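Local coordinates for flavoprotein (Thermotoga maritima, PDB 5V8S) that probably transfers electrons as a flavodiiron oxidoreductase, pairing a metallo-beta-lactamase-like domain that holds a mu-oxo-diiron centre with a flavodoxin domain that probably binds FMN, at residues D192-L203 / H240-R250. The protein carries 1 engineered substitution. Numbering follows the deposited sequence.
With FEO (mu-oxo-diiron), chain C.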
loop_
_atom_site.group_PDB
_atom_site.type_symbol
_atom_site.label_atom_id
_atom_site.label_comp_id
_atom_site.label_asym_id
_atom_site.label_seq_id
_atom_site.Cartn_x
_atom_site.Cartn_y
_atom_site.Cartn_z
ATOM N N ASP A 192 22.096 0.866 -26.232
ATOM C CA ASP A 192 21.186 1.305 -27.285
ATOM C C ASP A 192 20.250 0.198 -27.750
ATOM O O ASP A 192 20.176 -0.870 -27.126
ATOM C CB ASP A 192 21.967 1.895 -28.465
ATOM C CG ASP A 192 22.727 0.852 -29.264
ATOM O OD1 ASP A 192 22.814 -0.308 -28.819
ATOM O OD2 ASP A 192 23.251 1.201 -30.344
ATOM N N ASP A 193 19.506 0.477 -28.822
ATOM C CA ASP A 193 18.450 -0.395 -29.331
ATOM C C ASP A 193 18.925 -1.342 -30.431
ATOM O O ASP A 193 18.137 -1.685 -31.316
ATOM C CB ASP A 193 17.258 0.441 -29.816
ATOM C CG ASP A 193 17.594 1.349 -31.007
ATOM O OD1 ASP A 193 18.761 1.768 -31.135
ATOM O OD2 ASP A 193 16.676 1.654 -31.813
ATOM N N SER A 194 20.188 -1.775 -30.398
ATOM C CA SER A 194 20.774 -2.558 -31.479
ATOM C C SER A 194 20.557 -4.062 -31.342
ATOM O O SER A 194 20.816 -4.799 -32.304
ATOM C CB SER A 194 22.275 -2.250 -31.588
ATOM O OG SER A 194 22.954 -2.548 -30.384
ATOM N N ASN A 195 20.098 -4.531 -30.186
ATOM C CA ASN A 195 19.880 -5.954 -29.935
ATOM C C ASN A 195 18.380 -6.186 -29.763
ATOM O O ASN A 195 17.765 -5.646 -28.833
ATOM C CB ASN A 195 20.658 -6.377 -28.689
ATOM C CG ASN A 195 20.577 -7.849 -28.415
ATOM O OD1 ASN A 195 19.489 -8.406 -28.248
ATOM N ND2 ASN A 195 21.736 -8.502 -28.371
ATOM N N GLU A 196 17.792 -6.986 -30.655
ATOM C CA GLU A 196 16.334 -7.134 -30.679
ATOM C C GLU A 196 15.804 -7.837 -29.439
ATOM O O GLU A 196 14.704 -7.511 -28.969
ATOM C CB GLU A 196 15.898 -7.901 -31.929
ATOM C CG GLU A 196 14.403 -8.278 -31.951
ATOM C CD GLU A 196 13.492 -7.063 -32.011
ATOM O OE1 GLU A 196 13.991 -5.960 -32.315
ATOM O OE2 GLU A 196 12.276 -7.209 -31.760
ATOM N N SER A 197 16.543 -8.806 -28.898
ATOM C CA SER A 197 16.045 -9.490 -27.708
ATOM C C SER A 197 16.055 -8.560 -26.503
ATOM O O SER A 197 15.163 -8.651 -25.650
ATOM C CB SER A 197 16.849 -10.764 -27.432
ATOM O OG SER A 197 18.109 -10.478 -26.839
ATOM N N VAL A 198 17.034 -7.652 -26.427
ATOM C CA VAL A 198 17.034 -6.637 -25.377
ATOM C C VAL A 198 15.841 -5.702 -25.544
ATOM O O VAL A 198 15.150 -5.373 -24.577
ATOM C CB VAL A 198 18.365 -5.856 -25.372
ATOM C CG1 VAL A 198 18.299 -4.636 -24.435
ATOM C CG2 VAL A 198 19.532 -6.784 -24.996
ATOM N N VAL A 199 15.588 -5.246 -26.768
ATOM C CA VAL A 199 14.466 -4.334 -26.986
ATOM C C VAL A 199 13.158 -4.976 -26.537
ATOM O O VAL A 199 12.337 -4.342 -25.861
ATOM C CB VAL A 199 14.412 -3.878 -28.453
ATOM C CG1 VAL A 199 13.091 -3.182 -28.746
ATOM C CG2 VAL A 199 15.583 -2.963 -28.760
ATOM N N GLU A 200 12.948 -6.253 -26.896
ATOM C CA GLU A 200 11.690 -6.913 -26.549
ATOM C C GLU A 200 11.529 -7.065 -25.044
ATOM O O GLU A 200 10.421 -6.908 -24.523
ATOM C CB GLU A 200 11.593 -8.275 -27.235
ATOM C CG GLU A 200 11.382 -8.140 -28.732
ATOM C CD GLU A 200 11.389 -9.470 -29.469
ATOM O OE1 GLU A 200 11.023 -10.491 -28.856
ATOM O OE2 GLU A 200 11.758 -9.491 -30.668
ATOM N N ARG A 201 12.602 -7.403 -24.325
ATOM C CA ARG A 201 12.531 -7.481 -22.873
ATOM C C ARG A 201 12.340 -6.106 -22.250
ATOM O O ARG A 201 11.789 -6.003 -21.159
ATOM C CB ARG A 201 13.819 -8.138 -22.387
ATOM C CG ARG A 201 14.109 -8.105 -20.955
ATOM C CD ARG A 201 15.445 -8.817 -20.669
ATOM N NE ARG A 201 15.970 -9.575 -21.815
ATOM C CZ ARG A 201 17.230 -9.522 -22.240
ATOM N NH1 ARG A 201 18.135 -8.766 -21.612
ATOM N NH2 ARG A 201 17.590 -10.241 -23.294
ATOM N N TYR A 202 12.834 -5.051 -22.907
ATOM C CA TYR A 202 12.830 -3.704 -22.343
ATOM C C TYR A 202 11.456 -3.042 -22.424
ATOM O O TYR A 202 11.061 -2.323 -21.502
ATOM C CB TYR A 202 13.887 -2.869 -23.073
ATOM C CG TYR A 202 13.947 -1.408 -22.678
ATOM C CD1 TYR A 202 14.206 -1.021 -21.369
ATOM C CD2 TYR A 202 13.793 -0.400 -23.632
ATOM C CE1 TYR A 202 14.282 0.302 -21.014
ATOM C CE2 TYR A 202 13.872 0.949 -23.278
ATOM C CZ TYR A 202 14.107 1.285 -21.958
ATOM O OH TYR A 202 14.201 2.616 -21.604
ATOM N N LEU A 203 10.716 -3.246 -23.507
ATOM C CA LEU A 203 9.512 -2.444 -23.719
ATOM C C LEU A 203 8.479 -2.573 -22.600
ATOM O O LEU A 203 7.855 -1.554 -22.252
ATOM C CB LEU A 203 8.931 -2.699 -25.116
ATOM C CG LEU A 203 9.726 -2.002 -26.234
ATOM C CD1 LEU A 203 9.280 -2.522 -27.583
ATOM C CD2 LEU A 203 9.551 -0.507 -26.170
ATOM N N HIS A 240 16.413 8.135 -19.026
ATOM C CA HIS A 240 16.358 6.856 -18.331
ATOM C C HIS A 240 16.254 5.750 -19.361
ATOM O O HIS A 240 15.443 5.847 -20.278
ATOM C CB HIS A 240 15.114 6.760 -17.429
ATOM C CG HIS A 240 14.946 7.909 -16.483
ATOM N ND1 HIS A 240 15.801 8.151 -15.430
ATOM C CD2 HIS A 240 14.017 8.889 -16.444
ATOM C CE1 HIS A 240 15.399 9.225 -14.774
ATOM N NE2 HIS A 240 14.314 9.686 -15.364
ATOM N N GLY A 241 17.043 4.691 -19.176
ATOM C CA GLY A 241 16.939 3.511 -20.029
ATOM C C GLY A 241 17.754 3.608 -21.312
ATOM O O GLY A 241 18.780 4.285 -21.388
ATOM N N LEU A 242 17.276 2.896 -22.328
ATOM C CA LEU A 242 17.991 2.753 -23.583
ATOM C C LEU A 242 17.955 4.033 -24.409
ATOM O O LEU A 242 16.985 4.797 -24.394
ATOM C CB LEU A 242 17.335 1.651 -24.400
ATOM C CG LEU A 242 17.595 0.192 -24.018
ATOM C CD1 LEU A 242 17.082 -0.675 -25.152
ATOM C CD2 LEU A 242 19.078 -0.097 -23.733
ATOM N N ILE A 243 19.019 4.211 -25.198
ATOM C CA ILE A 243 19.092 5.195 -26.272
ATOM C C ILE A 243 18.610 4.517 -27.542
ATOM O O ILE A 243 18.876 3.328 -27.754
ATOM C CB ILE A 243 20.544 5.676 -26.426
ATOM C CG1 ILE A 243 20.962 6.442 -25.180
ATOM C CG2 ILE A 243 20.741 6.504 -27.693
ATOM C CD1 ILE A 243 22.444 6.471 -24.994
ATOM N N TRP A 244 17.917 5.265 -28.393
ATOM C CA TRP A 244 17.350 4.724 -29.626
ATOM C C TRP A 244 18.020 5.390 -30.823
ATOM O O TRP A 244 17.687 6.521 -31.184
ATOM C CB TRP A 244 15.835 4.901 -29.635
ATOM C CG TRP A 244 15.179 4.135 -28.522
ATOM C CD1 TRP A 244 15.212 4.427 -27.179
ATOM C CD2 TRP A 244 14.417 2.925 -28.646
ATOM N NE1 TRP A 244 14.504 3.477 -26.479
ATOM C CE2 TRP A 244 14.002 2.552 -27.355
ATOM C CE3 TRP A 244 14.027 2.139 -29.728
ATOM C CZ2 TRP A 244 13.226 1.416 -27.122
ATOM C CZ3 TRP A 244 13.262 1.009 -29.497
ATOM C CH2 TRP A 244 12.864 0.662 -28.204
ATOM N N LYS A 245 18.967 4.676 -31.420
ATOM C CA LYS A 245 19.670 5.118 -32.616
ATOM C C LYS A 245 19.244 4.387 -33.877
ATOM O O LYS A 245 19.333 4.951 -34.969
ATOM C CB LYS A 245 21.180 4.924 -32.418
ATOM C CG LYS A 245 21.807 5.947 -31.485
ATOM C CD LYS A 245 23.217 5.545 -31.035
ATOM C CE LYS A 245 24.203 5.495 -32.178
ATOM N NZ LYS A 245 25.577 5.121 -31.696
ATOM N N LYS A 246 18.777 3.150 -33.758
ATOM C CA LYS A 246 18.391 2.392 -34.937
ATOM C C LYS A 246 16.953 2.692 -35.348
ATOM O O LYS A 246 16.673 2.887 -36.533
ATOM C CB LYS A 246 18.619 0.910 -34.654
ATOM C CG LYS A 246 18.044 -0.065 -35.672
ATOM C CD LYS A 246 18.372 -1.502 -35.263
ATOM C CE LYS A 246 17.188 -2.429 -35.461
ATOM N NZ LYS A 246 17.407 -3.796 -34.868
ATOM N N ASP A 247 16.021 2.750 -34.391
ATOM C CA ASP A 247 14.594 2.814 -34.710
ATOM C C ASP A 247 13.864 3.615 -33.634
ATOM O O ASP A 247 13.029 3.081 -32.897
ATOM C CB ASP A 247 14.034 1.393 -34.814
ATOM C CG ASP A 247 12.640 1.329 -35.409
ATOM O OD1 ASP A 247 12.075 2.353 -35.819
ATOM O OD2 ASP A 247 12.099 0.210 -35.461
ATOM N N PRO A 248 14.162 4.916 -33.510
ATOM C CA PRO A 248 13.426 5.725 -32.518
ATOM C C PRO A 248 11.926 5.759 -32.751
ATOM O O PRO A 248 11.175 5.950 -31.787
ATOM C CB PRO A 248 14.055 7.127 -32.658
ATOM C CG PRO A 248 14.591 7.143 -34.039
ATOM C CD PRO A 248 15.099 5.749 -34.290
ATOM N N GLN A 249 11.448 5.581 -33.988
ATOM C CA GLN A 249 10.008 5.626 -34.212
ATOM C C GLN A 249 9.313 4.463 -33.520
ATOM O O GLN A 249 8.150 4.586 -33.119
ATOM C CB GLN A 249 9.679 5.633 -35.709
ATOM C CG GLN A 249 8.247 6.063 -36.013
ATOM C CD GLN A 249 7.888 7.429 -35.420
ATOM O OE1 GLN A 249 8.619 8.413 -35.585
ATOM N NE2 GLN A 249 6.753 7.492 -34.738
ATOM N N ARG A 250 10.012 3.343 -33.341
ATOM C CA ARG A 250 9.411 2.216 -32.632
ATOM C C ARG A 250 9.073 2.611 -31.202
ATOM O O ARG A 250 8.026 2.223 -30.666
ATOM C CB ARG A 250 10.373 1.028 -32.633
ATOM C CG ARG A 250 9.818 -0.228 -31.997
ATOM C CD ARG A 250 10.828 -1.361 -32.129
ATOM N NE ARG A 250 10.369 -2.609 -31.546
ATOM C CZ ARG A 250 11.066 -3.736 -31.566
ATOM N NH1 ARG A 250 12.253 -3.781 -32.157
ATOM N NH2 ARG A 250 10.571 -4.829 -30.998
HETATM FE FE1 FEO C . 10.579 13.374 -13.908
HETATM FE FE2 FEO C . 13.329 11.488 -14.614
HETATM O O FEO C . 12.375 12.849 -13.736
HETATM O O HOH W 1 25.283 3.321 -29.253
HETATM O O HOH W 2 14.292 4.316 -23.680
HETATM O O HOH W 3 10.285 11.283 -13.264
HETATM O O HOH W 4 11.579 10.108 -14.161
#
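Asp193 reaches from the loop ahead of helix 196-214 into the turn Lys245-Asp247, where its carboxylate collects backbone N-H groups in the metallo-beta-lactamase-like domain of this flavodiiron protein. OD1 accepts from Lys246 N through its syn lone pair (3.0 Å, 171° at the hydrogen) and from Lys245 N, which lies above the carboxylate plane. OD2 offers its own syn lone pair to Asp247 N at 2.9 Å. Three successive amides thus hold the buried acid and fix its rotation, and they should help to stabilise its negative charge. Chi1 of 64°, with CG between the backbone N and the carbonyl carbon, turns the carboxylate to these amides; CB, directed across by the backbone, lies over one face of the Trp244 indole, 4.1 Å from the centroid of the six-membered ring, a CH-pi contact.

Beyond the indole, Leu242 lies against the Tyr202 ring, its CG over the face and CD1 3.6 Å from CD2 of the tyrosine; Trp244 CZ2 meets the same ring at its edge. Two residues before Leu242 is His240, whose NE2 binds one iron of the mu-oxo-diiron centre together with Asp101, Asp180 and the engineered Asp102, while Ser51 O holds its ND1. Leu242 N donates to Tyr202 OH (3.2 Å), joining helix 196-214 to the loop that carries this iron ligand.

At the outer side, Arg250 stretches out from the first turn of helix 248-260, extended from CG to NE, and grips Glu196 end-on, NH1 to OE1 at 2.8 Å and NH2 to OE2, the two flat groups nearly coplanar (16°). Val199 CG1 sits over the centre of the guanidinium.

Deeper in, one water ties the aromatic pair together: Tyr202 OH and Trp244 NE1 both donate to it, and it donates to Leu242 O at 2.8 Å.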